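Local coordinates for arginine decarboxylase, A207R protein (Paramecium bursaria Chlorella virus 1, PDB 2NVA), which catalyses the pyridoxal 5'-phosphate-dependent decarboxylation of arginine to agmatine, at residues L211-G216 against V247-E252; I173-G178 against R189-S194; R40-Y45 against N63-C68; I36-V41 against Y233-I238. All coordinates share one frame; numbering follows the deposited sequence.

In the fold
The four contacts belong to one TIM barrel, whose pocket holds PL2, the cofactor joined to agmatine. Interactions 1, 2 and 3 all reach PL2 and share the parallel sheet. Interaction 1 is the middle one, its centre about 9 Å from those of both interactions 2 and 3. Strand 170-174 lies beside 210-212, probably bonded from Asp-212 N to Ile-173 O (2.9 Å), and strand 41-46 lies beside 248-251, where His-44 N is 2.7 Å from Ala-251 O. Interactions 2 and 3 do not touch. Interaction 4, in the outer layer, shares Arg-40 and Val-41 with interaction 3, meets interaction 2 through Ile-191 and Ile-238, and touches interaction 1 at Leu-211 and Ala-251.

Interaction 1 of 4, residues L211-G216 against V247-E252; sequences LDIGGG and VTIVAE. With PL2 ((4-{[(4-{[amino(imino)methyl]amino}butyl)amino]methyl}-5-hydroxy-6-methylpyridin-3-yl)methyl dihydrogen phosphate), chain I.
The seventh and eighth strands of the TIM barrel run parallel here, pairing Leu-211 with Ile-249 and Asp-212 with Val-250. Backbone bonds alternate between the strands and continue past their ends: Glu-252 N still gives a bond of 2.8 Å to Gly-214 O. On the helix-facing side Leu-211 and Ile-249 run alongside each other, with CD2 of the leucine 3.8 Å from CD1 of the isoleucine, beneath Ile-238 of helix 229-241. Beyond them Ile-213 CG1 packs on Ala-251 CB at 3.6 Å.

The other face looks into the barrel. Asp-212 CG is anti to the backbone N (chi1 177°), and Asp-212 CB sits 3.6 Å from Val-250 CG2. The Asp-212 carboxylate has two different neighbours. OD1 accepts from Gly-214 N at 2.9 Å, closing an Asx turn at the strand exit, while OD2 comes to 2.5 Å from Glu-252 OE2, the two carboxylate planes being 79° apart. The other oxygen of that glutamate, OE1, lies 2.8 Å from the pyridine nitrogen N1 of PL2. Asp-212 is thus a second-shell residue behind Glu-252.

Gly-214, Gly-215 and Gly-216 carry the chain onward to the phosphate. Gly-214 has a positive phi, and the backbone angles of Gly-216 leave no room for a side chain. Gly-216 N meets phosphate oxygen OP1 at 2.8 Å along an almost straight N-H direction (178°). Gly-254 and Arg-255 also bond PL2, probably at its phosphate; as in many TIM barrels, the phosphate site follows the seventh and eighth strands.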
# COMPACT_ATOMS: atom_id res chain seq x y z
N LEU A 211 10.19 21.11 24.38
CA LEU A 211 10.86 20.92 23.11
C LEU A 211 10.53 19.50 22.68
O LEU A 211 10.68 18.56 23.45
CB LEU A 211 12.37 21.09 23.24
CG LEU A 211 13.21 20.63 22.04
CD1 LEU A 211 12.97 21.54 20.82
CD2 LEU A 211 14.70 20.56 22.37
N ASP A 212 10.07 19.34 21.44
CA ASP A 212 9.73 18.03 20.92
C ASP A 212 10.64 17.79 19.71
O ASP A 212 10.50 18.46 18.69
CB ASP A 212 8.25 18.02 20.51
CG ASP A 212 7.79 16.71 19.89
OD1 ASP A 212 8.61 15.81 19.55
OD2 ASP A 212 6.55 16.58 19.70
N ILE A 213 11.59 16.86 19.84
CA ILE A 213 12.58 16.67 18.77
C ILE A 213 12.13 15.67 17.69
O ILE A 213 12.92 15.29 16.82
CB ILE A 213 13.97 16.26 19.32
CG1 ILE A 213 13.87 14.93 20.06
CG2 ILE A 213 14.57 17.39 20.20
CD1 ILE A 213 15.24 14.22 20.28
N GLY A 214 10.86 15.25 17.74
CA GLY A 214 10.28 14.41 16.68
C GLY A 214 10.90 13.02 16.61
O GLY A 214 11.37 12.51 17.62
N GLY A 215 10.89 12.42 15.42
CA GLY A 215 11.40 11.05 15.23
C GLY A 215 12.61 10.96 14.30
O GLY A 215 13.40 11.90 14.19
N GLY A 216 12.75 9.81 13.64
CA GLY A 216 13.76 9.64 12.61
C GLY A 216 14.95 8.77 12.98
O GLY A 216 15.62 8.23 12.09
N VAL A 247 12.60 23.31 31.15
CA VAL A 247 12.14 22.83 29.84
C VAL A 247 11.98 21.31 29.87
O VAL A 247 12.87 20.61 30.37
CB VAL A 247 13.13 23.21 28.71
CG1 VAL A 247 12.67 22.62 27.36
CG2 VAL A 247 13.26 24.72 28.61
N THR A 248 10.84 20.81 29.40
CA THR A 248 10.63 19.37 29.25
C THR A 248 10.98 19.00 27.81
O THR A 248 10.56 19.69 26.89
CB THR A 248 9.16 19.00 29.52
OG1 THR A 248 8.88 19.18 30.90
CG2 THR A 248 8.87 17.54 29.14
N ILE A 249 11.75 17.93 27.62
CA ILE A 249 12.10 17.52 26.26
C ILE A 249 11.41 16.20 25.99
O ILE A 249 11.45 15.29 26.80
CB ILE A 249 13.62 17.35 26.06
CG1 ILE A 249 14.43 18.45 26.81
CG2 ILE A 249 13.98 17.19 24.54
CD1 ILE A 249 14.60 19.77 26.04
N VAL A 250 10.75 16.11 24.84
CA VAL A 250 10.12 14.86 24.43
C VAL A 250 10.57 14.53 23.00
O VAL A 250 11.15 15.37 22.32
CB VAL A 250 8.56 14.93 24.47
CG1 VAL A 250 8.05 15.19 25.90
CG2 VAL A 250 8.02 15.96 23.50
N ALA A 251 10.31 13.29 22.58
CA ALA A 251 10.61 12.86 21.22
C ALA A 251 9.45 11.99 20.72
O ALA A 251 8.62 11.55 21.52
CB ALA A 251 11.90 12.07 21.17
N GLU A 252 9.42 11.74 19.41
CA GLU A 252 8.37 10.94 18.81
C GLU A 252 8.99 9.77 18.03
O GLU A 252 8.75 9.64 16.83
CB GLU A 252 7.50 11.80 17.89
CG GLU A 252 6.88 13.03 18.56
CD GLU A 252 6.36 14.06 17.56
OE1 GLU A 252 6.62 13.92 16.34
OE2 GLU A 252 5.70 15.03 17.99
N1 PL2 I . 6.38 11.67 14.68
C2 PL2 I . 5.72 12.11 13.60
C2A PL2 I . 4.79 13.34 13.72
C3 PL2 I . 5.89 11.44 12.39
O3 PL2 I . 5.22 11.92 11.31
C4 PL2 I . 6.74 10.32 12.27
C4A PL2 I . 6.94 9.53 10.94
C5 PL2 I . 7.40 9.92 13.45
C6 PL2 I . 7.20 10.61 14.63
P PL2 I . 10.41 7.49 12.87
N PL2 I . 6.73 10.38 9.75
CA PL2 I . 6.11 9.61 8.65
CG PL2 I . 6.36 7.65 7.07
OP2 PL2 I . 11.47 7.54 11.67
OP3 PL2 I . 9.67 6.05 12.76
OP1 PL2 I . 11.07 7.70 14.19
OP4 PL2 I . 9.35 8.63 12.48
C5M PL2 I . 8.36 8.71 13.44
CB PL2 I . 6.96 8.38 8.28
CD PL2 I . 7.23 6.43 6.67
NE PL2 I . 6.50 5.76 5.57
CZ PL2 I . 6.74 4.52 5.11
NH2 PL2 I . 5.98 4.03 4.10
NH1 PL2 I . 7.72 3.77 5.64

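Interaction 2 of 4, residues I173-G178 against R189-S194; sequences ISFHVG and RAIKSS. With PL2 ((4-{[(4-{[amino(imino)methyl]amino}butyl)amino]methyl}-5-hydroxy-6-methylpyridin-3-yl)methyl dihydrogen phosphate), chain I.
The exit of strand 170-174 runs past one side of helix 184-204, Ile-173 opposite Ser-194 and Phe-175 opposite Ala-190, with CA atoms 6.1 Å apart in the first pair and 7.0 Å in the second. Phe-175 carries the contact. Its CG lies between the backbone N and the carbonyl carbon (chi1 59°), and the ring offers a face to the helix. Ala-190 CB stands over the centre of that face, 3.4 Å from the centroid, a close CH-pi contact. Ile-191 CG1 comes obliquely to Phe-175 CZ at 3.7 Å, and Ser-194 OG sits at the ring edge, 3.2 Å from CD2.

That hydroxyl turns back along its own helix and donates to Ala-190 O at 2.8 Å. Ser-194 N reaches the same oxygen from the opposite face of the carbonyl plane.

His-176, the next residue after Phe-175, starts away from the helix, and its imidazole reaches PL2. Its ND1 accepts from Gly-178 N, and NE2 donates to OP4 of PL2 at 3.1 Å.

No hydrogen bond joins strand and helix: this first half of a beta-alpha-beta unit is held by apolar and CH-pi packing, its buried serine satisfied within the helix, while neighbouring His-176 makes the hydrogen bond to PL2.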
# COMPACT_ATOMS: atom_id res chain seq x y z
N ILE A 173 7.55 23.77 20.96
CA ILE A 173 7.96 23.74 19.56
C ILE A 173 8.39 22.31 19.24
O ILE A 173 9.07 21.68 20.04
CB ILE A 173 9.15 24.71 19.26
CG1 ILE A 173 8.84 26.15 19.72
CG2 ILE A 173 9.57 24.68 17.78
CD1 ILE A 173 7.68 26.85 19.01
N SER A 174 7.98 21.83 18.07
CA SER A 174 8.41 20.52 17.58
C SER A 174 8.98 20.63 16.16
O SER A 174 8.79 21.63 15.47
CB SER A 174 7.26 19.53 17.60
OG SER A 174 6.34 19.81 16.56
N PHE A 175 9.65 19.57 15.74
CA PHE A 175 10.09 19.44 14.36
C PHE A 175 10.20 17.95 14.10
O PHE A 175 10.26 17.15 15.03
CB PHE A 175 11.45 20.13 14.15
CG PHE A 175 12.57 19.60 15.02
CD1 PHE A 175 13.30 18.47 14.65
CD2 PHE A 175 12.91 20.24 16.22
CE1 PHE A 175 14.35 17.97 15.45
CE2 PHE A 175 13.96 19.76 17.03
CZ PHE A 175 14.67 18.62 16.64
N HIS A 176 10.23 17.58 12.82
CA HIS A 176 10.64 16.24 12.43
C HIS A 176 11.57 16.41 11.25
O HIS A 176 11.16 16.94 10.21
CB HIS A 176 9.43 15.38 12.07
CG HIS A 176 9.72 13.91 12.11
ND1 HIS A 176 10.89 13.38 11.60
CD2 HIS A 176 9.02 12.87 12.60
CE1 HIS A 176 10.88 12.07 11.75
NE2 HIS A 176 9.75 11.73 12.35
N VAL A 177 12.82 15.99 11.41
CA VAL A 177 13.81 16.18 10.35
C VAL A 177 13.54 15.28 9.14
O VAL A 177 14.06 15.53 8.05
CB VAL A 177 15.26 15.96 10.85
CG1 VAL A 177 15.56 16.90 11.99
CG2 VAL A 177 15.49 14.49 11.25
N GLY A 178 12.75 14.24 9.34
CA GLY A 178 12.51 13.24 8.30
C GLY A 178 12.64 11.85 8.88
O GLY A 178 13.38 11.65 9.86
N ARG A 189 20.90 21.65 14.13
CA ARG A 189 20.33 22.84 13.48
C ARG A 189 18.84 23.00 13.77
O ARG A 189 18.35 24.14 13.92
CB ARG A 189 20.57 22.80 11.96
CG ARG A 189 22.04 23.02 11.54
CD ARG A 189 22.21 22.82 10.03
NE ARG A 189 23.37 23.54 9.47
CZ ARG A 189 24.57 23.00 9.22
NH1 ARG A 189 24.81 21.71 9.46
NH2 ARG A 189 25.53 23.74 8.69
N ALA A 190 18.12 21.88 13.86
CA ALA A 190 16.69 21.88 14.17
C ALA A 190 16.44 22.36 15.60
O ALA A 190 15.48 23.11 15.85
CB ALA A 190 16.09 20.51 13.97
N ILE A 191 17.28 21.93 16.53
CA ILE A 191 17.13 22.31 17.94
C ILE A 191 17.48 23.80 18.13
O ILE A 191 16.82 24.51 18.91
CB ILE A 191 17.95 21.37 18.88
CG1 ILE A 191 17.34 19.95 18.85
CG2 ILE A 191 18.02 21.91 20.32
CD1 ILE A 191 18.31 18.82 19.23
N LYS A 192 18.48 24.27 17.39
CA LYS A 192 18.83 25.69 17.39
C LYS A 192 17.66 26.53 16.86
O LYS A 192 17.30 27.55 17.46
CB LYS A 192 20.10 25.94 16.56
CG LYS A 192 20.54 27.41 16.55
CD LYS A 192 21.78 27.62 15.68
CE LYS A 192 22.26 29.09 15.81
NZ LYS A 192 23.56 29.28 15.09
N SER A 193 17.08 26.12 15.73
CA SER A 193 15.94 26.83 15.15
C SER A 193 14.74 26.81 16.10
O SER A 193 13.95 27.76 16.13
CB SER A 193 15.53 26.21 13.81
OG SER A 193 16.57 26.38 12.85
N SER A 194 14.59 25.71 16.83
CA SER A 194 13.50 25.56 17.78
C SER A 194 13.64 26.54 18.95
O SER A 194 12.65 27.08 19.43
CB SER A 194 13.45 24.13 18.30
OG SER A 194 13.10 23.22 17.27
N1 PL2 I . 6.38 11.67 14.68
C2 PL2 I . 5.72 12.11 13.60
C2A PL2 I . 4.79 13.34 13.72
C3 PL2 I . 5.89 11.44 12.39
O3 PL2 I . 5.22 11.92 11.31
C4 PL2 I . 6.74 10.32 12.27
C4A PL2 I . 6.94 9.53 10.94
C5 PL2 I . 7.40 9.92 13.45
C6 PL2 I . 7.20 10.61 14.63
P PL2 I . 10.41 7.49 12.87
N PL2 I . 6.73 10.38 9.75
CA PL2 I . 6.11 9.61 8.65
CG PL2 I . 6.36 7.65 7.07
OP2 PL2 I . 11.47 7.54 11.67
OP3 PL2 I . 9.67 6.05 12.76
OP1 PL2 I . 11.07 7.70 14.19
OP4 PL2 I . 9.35 8.63 12.48
C5M PL2 I . 8.36 8.71 13.44
CB PL2 I . 6.96 8.38 8.28
CD PL2 I . 7.23 6.43 6.67
NE PL2 I . 6.50 5.76 5.57
CZ PL2 I . 6.74 4.52 5.11
NH2 PL2 I . 5.98 4.03 4.10
NH1 PL2 I . 7.72 3.77 5.64

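Interaction 3 of 4, residues R40-Y45 against N63-C68; sequences RVTPHY and NVNFDC. With PL2 ((4-{[(4-{[amino(imino)methyl]amino}butyl)amino]methyl}-5-hydroxy-6-methylpyridin-3-yl)methyl dihydrogen phosphate), chain I.
Val-64 CG1 fills the angle between Pro-43 and Tyr-45, 4.1 Å from the proline CG and 4.0 Å from Tyr-45 CB. On the same side, Phe-66 CD1 approaches the Tyr-45 ring at its edge, and Met-59 of helix 53-61 touches both aromatic side chains.

Across the other face of the sheet, His-44 and Asn-65 extend flank to flank in the same direction. Asn-65 CB stands over the centre of the imidazole, 3.3 Å from its centroid, in a CH-pi contact. The ring is gripped in its own plane as well: ND1 donates to Phe-66 O at 3.1 Å, a bond that meets the carbonyl from above its plane.

The strands are the first two of the TIM barrel, successive in the chain and linked by helix 53-61 in a beta-alpha-beta crossover. Parallel pairing runs through Asn-65 N to Pro-43 O, Tyr-45 N to Asn-65 O, and Asp-67 N to Tyr-45 O, the last nearly straight at 175°.

At the polar margin a water lies 2.8 Å from His-44 NE2 and accepts a weak bond from Asn-65 ND2, whose OD1 is taken by Arg-86. At the pocket end Asp-67 CG is anti to its backbone N (chi1 155°); OD1 forms a salt bridge with the cofactor-binding Lys-48 and lies 3.1 Å from the pyridine nitrogen N1 of PL2.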
# COMPACT_ATOMS: atom_id res chain seq x y z
N ARG A 40 17.35 13.07 29.32
CA ARG A 40 16.42 14.18 29.50
C ARG A 40 15.16 14.07 28.63
O ARG A 40 14.26 14.90 28.76
CB ARG A 40 17.10 15.52 29.20
CG ARG A 40 18.10 15.98 30.28
CD ARG A 40 18.42 17.48 30.11
NE ARG A 40 17.26 18.36 30.24
CZ ARG A 40 17.26 19.67 29.94
NH1 ARG A 40 18.37 20.25 29.47
NH2 ARG A 40 16.16 20.40 30.09
N VAL A 41 15.10 13.06 27.77
CA VAL A 41 14.07 13.02 26.73
C VAL A 41 13.02 11.93 26.97
O VAL A 41 13.35 10.73 26.98
CB VAL A 41 14.69 12.84 25.32
CG1 VAL A 41 13.61 12.96 24.23
CG2 VAL A 41 15.80 13.86 25.08
N THR A 42 11.78 12.34 27.17
CA THR A 42 10.67 11.41 27.33
C THR A 42 10.18 10.97 25.96
O THR A 42 9.74 11.81 25.16
CB THR A 42 9.50 12.05 28.12
OG1 THR A 42 9.96 12.36 29.44
CG2 THR A 42 8.32 11.09 28.22
N PRO A 43 10.25 9.65 25.68
CA PRO A 43 9.80 9.17 24.37
C PRO A 43 8.28 9.06 24.31
O PRO A 43 7.65 8.51 25.21
CB PRO A 43 10.45 7.78 24.26
CG PRO A 43 10.61 7.32 25.68
CD PRO A 43 10.73 8.56 26.55
N HIS A 44 7.70 9.61 23.24
CA HIS A 44 6.31 9.38 22.90
C HIS A 44 6.30 8.50 21.67
O HIS A 44 6.45 9.00 20.56
CB HIS A 44 5.59 10.72 22.65
CG HIS A 44 5.23 11.44 23.91
ND1 HIS A 44 3.92 11.62 24.31
CD2 HIS A 44 6.00 12.00 24.87
CE1 HIS A 44 3.90 12.27 25.47
NE2 HIS A 44 5.15 12.52 25.83
N TYR A 45 6.13 7.19 21.88
CA TYR A 45 6.24 6.23 20.78
C TYR A 45 5.21 6.52 19.67
O TYR A 45 4.02 6.67 19.95
CB TYR A 45 6.08 4.79 21.29
CG TYR A 45 5.98 3.78 20.17
CD1 TYR A 45 4.79 3.06 19.95
CD2 TYR A 45 7.06 3.56 19.31
CE1 TYR A 45 4.68 2.14 18.89
CE2 TYR A 45 6.96 2.65 18.25
CZ TYR A 45 5.79 1.94 18.05
OH TYR A 45 5.69 1.04 17.00
N ASN A 63 6.52 2.74 31.02
CA ASN A 63 6.30 4.18 31.22
C ASN A 63 6.65 5.04 30.00
O ASN A 63 6.94 6.22 30.13
CB ASN A 63 7.02 4.67 32.48
CG ASN A 63 6.39 4.14 33.74
OD1 ASN A 63 5.16 4.15 33.88
ND2 ASN A 63 7.22 3.67 34.68
N VAL A 64 6.60 4.44 28.83
CA VAL A 64 6.77 5.17 27.57
C VAL A 64 5.43 5.82 27.22
O VAL A 64 4.39 5.22 27.49
CB VAL A 64 7.22 4.22 26.42
CG1 VAL A 64 7.34 4.95 25.08
CG2 VAL A 64 8.56 3.53 26.77
N ASN A 65 5.47 7.03 26.67
CA ASN A 65 4.25 7.73 26.28
C ASN A 65 3.97 7.54 24.79
O ASN A 65 4.62 6.73 24.16
CB ASN A 65 4.34 9.21 26.68
CG ASN A 65 4.31 9.40 28.18
OD1 ASN A 65 3.97 8.48 28.94
ND2 ASN A 65 4.66 10.60 28.63
N PHE A 66 2.98 8.26 24.26
CA PHE A 66 2.50 7.95 22.91
C PHE A 66 2.28 9.16 22.03
O PHE A 66 1.86 10.23 22.50
CB PHE A 66 1.23 7.08 22.98
CG PHE A 66 1.47 5.77 23.67
CD1 PHE A 66 1.92 4.67 22.95
CD2 PHE A 66 1.33 5.66 25.05
CE1 PHE A 66 2.18 3.47 23.59
CE2 PHE A 66 1.59 4.45 25.71
CZ PHE A 66 2.01 3.36 24.98
N ASP A 67 2.62 8.97 20.76
CA ASP A 67 2.32 9.91 19.68
C ASP A 67 1.26 9.24 18.82
O ASP A 67 1.53 8.24 18.15
CB ASP A 67 3.60 10.22 18.88
CG ASP A 67 3.33 10.65 17.46
OD1 ASP A 67 4.25 10.50 16.62
OD2 ASP A 67 2.21 11.12 17.14
N CYS A 68 0.05 9.79 18.84
CA CYS A 68 -1.05 9.25 18.04
C CYS A 68 -1.38 10.19 16.89
O CYS A 68 -1.38 11.40 17.07
CB CYS A 68 -2.29 9.04 18.89
SG CYS A 68 -2.12 7.75 20.15
N1 PL2 I . 6.38 11.67 14.68
C2 PL2 I . 5.72 12.11 13.60
C2A PL2 I . 4.79 13.34 13.72
C3 PL2 I . 5.89 11.44 12.39
O3 PL2 I . 5.22 11.92 11.31
C4 PL2 I . 6.74 10.32 12.27
C4A PL2 I . 6.94 9.53 10.94
C5 PL2 I . 7.40 9.92 13.45
C6 PL2 I . 7.20 10.61 14.63
P PL2 I . 10.41 7.49 12.87
N PL2 I . 6.73 10.38 9.75
CA PL2 I . 6.11 9.61 8.65
CG PL2 I . 6.36 7.65 7.07
OP2 PL2 I . 11.47 7.54 11.67
OP3 PL2 I . 9.67 6.05 12.76
OP1 PL2 I . 11.07 7.70 14.19
OP4 PL2 I . 9.35 8.63 12.48
C5M PL2 I . 8.36 8.71 13.44
CB PL2 I . 6.96 8.38 8.28
CD PL2 I . 7.23 6.43 6.67
NE PL2 I . 6.50 5.76 5.57
CZ PL2 I . 6.74 4.52 5.11
NH2 PL2 I . 5.98 4.03 4.10
NH1 PL2 I . 7.72 3.77 5.64
O HOH W 1 5.27 13.91 28.27

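Interaction 4 of 4, residues I36-V41 against Y233-I238; sequences ILFPRV and YINDAI
Helix 24-37 ends at Leu-37, and the chain turns through a type I beta turn, Phe-38 to Val-41, alongside helix 229-241; the closest pair of CA atoms is that of Phe-38 and Asn-235, 7.1 Å apart. Asn-235 reaches across to the end of helix 24-37. Its CG is anti to the carbonyl carbon (chi1 -67°), and ND2 donates to Leu-37 O at 2.7 Å, with the acceptor almost in the amide plane and the amide nitrogen nearly along the C=O axis. The other end of the same amide, OD1, accepts from a water at 2.6 Å, and that water in turn accepts from Arg-40 N at 3.1 Å. One side chain therefore serves two backbone groups, the Leu-37 carbonyl at the helix end directly and Arg-40 N in the turn through water.

Beside this polar bridge Phe-38 lies against the helix. Ile-234 CG2 meets the ring at its edge, 3.8 Å from CE2. The ring is nearly perpendicular to the Asn-235 amide, their planes 82° apart, and Phe-38 CD2 comes to 3.7 Å from OD1. Trp-34 and Leu-217 add to the packing on Phe-38.

Further on, Arg-40 and Ile-238 run antiparallel alongside one another. Arg-40 NH1 passes 3.5 Å from Ile-238 CG2 while bonding to Phe-242 O, just past helix 229-241.

The contact thus joins two parts of the barrel's outer layer by one direct hydrogen bond: the Asn-235 amide spends both its ends on backbone groups, one of them through water, with the apolar contact of Phe-38 and Ile-234 beside it.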
# COMPACT_ATOMS: atom_id res chain seq x y z
N ILE A 36 19.21 5.67 28.98
CA ILE A 36 20.63 5.97 29.11
C ILE A 36 21.15 6.93 28.02
O ILE A 36 21.91 7.86 28.33
CB ILE A 36 21.53 4.67 29.28
CG1 ILE A 36 23.01 4.98 29.07
CG2 ILE A 36 21.17 3.60 28.31
CD1 ILE A 36 23.70 5.55 30.28
N LEU A 37 20.75 6.72 26.77
CA LEU A 37 21.21 7.56 25.67
C LEU A 37 20.67 8.99 25.77
O LEU A 37 21.37 9.95 25.46
CB LEU A 37 20.82 6.94 24.33
CG LEU A 37 21.40 5.56 24.02
CD1 LEU A 37 20.88 5.04 22.69
CD2 LEU A 37 22.92 5.60 24.03
N PHE A 38 19.42 9.11 26.20
CA PHE A 38 18.69 10.38 26.21
C PHE A 38 18.12 10.62 27.60
O PHE A 38 16.90 10.55 27.80
CB PHE A 38 17.54 10.33 25.20
CG PHE A 38 17.97 10.28 23.77
CD1 PHE A 38 17.78 9.13 23.02
CD2 PHE A 38 18.53 11.40 23.16
CE1 PHE A 38 18.16 9.07 21.68
CE2 PHE A 38 18.91 11.36 21.81
CZ PHE A 38 18.73 10.19 21.08
N PRO A 39 18.99 10.90 28.58
CA PRO A 39 18.44 10.95 29.93
C PRO A 39 17.42 12.07 30.20
O PRO A 39 16.72 12.02 31.21
CB PRO A 39 19.67 11.14 30.82
CG PRO A 39 20.68 11.76 29.92
CD PRO A 39 20.44 11.20 28.55
N ARG A 40 17.35 13.07 29.32
CA ARG A 40 16.42 14.18 29.50
C ARG A 40 15.16 14.07 28.63
O ARG A 40 14.26 14.90 28.76
CB ARG A 40 17.10 15.52 29.20
CG ARG A 40 18.10 15.98 30.28
CD ARG A 40 18.42 17.48 30.11
NE ARG A 40 17.26 18.36 30.24
CZ ARG A 40 17.26 19.67 29.94
NH1 ARG A 40 18.37 20.25 29.47
NH2 ARG A 40 16.16 20.40 30.09
N VAL A 41 15.10 13.06 27.77
CA VAL A 41 14.07 13.02 26.73
C VAL A 41 13.02 11.93 26.97
O VAL A 41 13.35 10.73 26.98
CB VAL A 41 14.69 12.84 25.32
CG1 VAL A 41 13.61 12.96 24.23
CG2 VAL A 41 15.80 13.86 25.08
N TYR A 233 25.24 13.96 19.98
CA TYR A 233 25.13 15.26 19.34
C TYR A 233 23.80 15.96 19.64
O TYR A 233 23.77 17.17 19.84
CB TYR A 233 25.42 15.16 17.84
CG TYR A 233 26.00 16.43 17.24
CD1 TYR A 233 27.11 17.06 17.83
CD2 TYR A 233 25.44 17.00 16.10
CE1 TYR A 233 27.65 18.25 17.26
CE2 TYR A 233 25.97 18.16 15.53
CZ TYR A 233 27.06 18.77 16.09
OH TYR A 233 27.55 19.95 15.51
N ILE A 234 22.71 15.19 19.69
CA ILE A 234 21.41 15.72 20.10
C ILE A 234 21.51 16.26 21.53
O ILE A 234 21.04 17.36 21.81
CB ILE A 234 20.30 14.65 19.99
CG1 ILE A 234 19.93 14.41 18.51
CG2 ILE A 234 19.06 15.02 20.82
CD1 ILE A 234 19.10 13.14 18.26
N ASN A 235 22.14 15.50 22.43
CA ASN A 235 22.34 15.96 23.81
C ASN A 235 23.21 17.21 23.93
O ASN A 235 22.96 18.03 24.81
CB ASN A 235 22.88 14.83 24.70
CG ASN A 235 21.86 13.70 24.90
OD1 ASN A 235 20.66 13.92 24.78
ND2 ASN A 235 22.35 12.50 25.20
N ASP A 236 24.20 17.35 23.04
CA ASP A 236 25.01 18.58 22.98
C ASP A 236 24.14 19.77 22.60
O ASP A 236 24.26 20.85 23.16
CB ASP A 236 26.14 18.45 21.96
CG ASP A 236 27.25 17.52 22.41
OD1 ASP A 236 27.41 17.33 23.65
OD2 ASP A 236 27.99 16.99 21.52
N ALA A 237 23.25 19.56 21.64
CA ALA A 237 22.34 20.62 21.21
C ALA A 237 21.35 20.99 22.32
O ALA A 237 21.04 22.17 22.50
CB ALA A 237 21.61 20.23 19.92
N ILE A 238 20.86 19.99 23.06
CA ILE A 238 19.96 20.22 24.19
C ILE A 238 20.68 21.08 25.23
O ILE A 238 20.13 22.07 25.71
CB ILE A 238 19.42 18.88 24.86
CG1 ILE A 238 18.63 17.99 23.89
CG2 ILE A 238 18.56 19.19 26.12
CD1 ILE A 238 17.83 18.80 22.84
O HOH W 2 19.22 13.99 27.00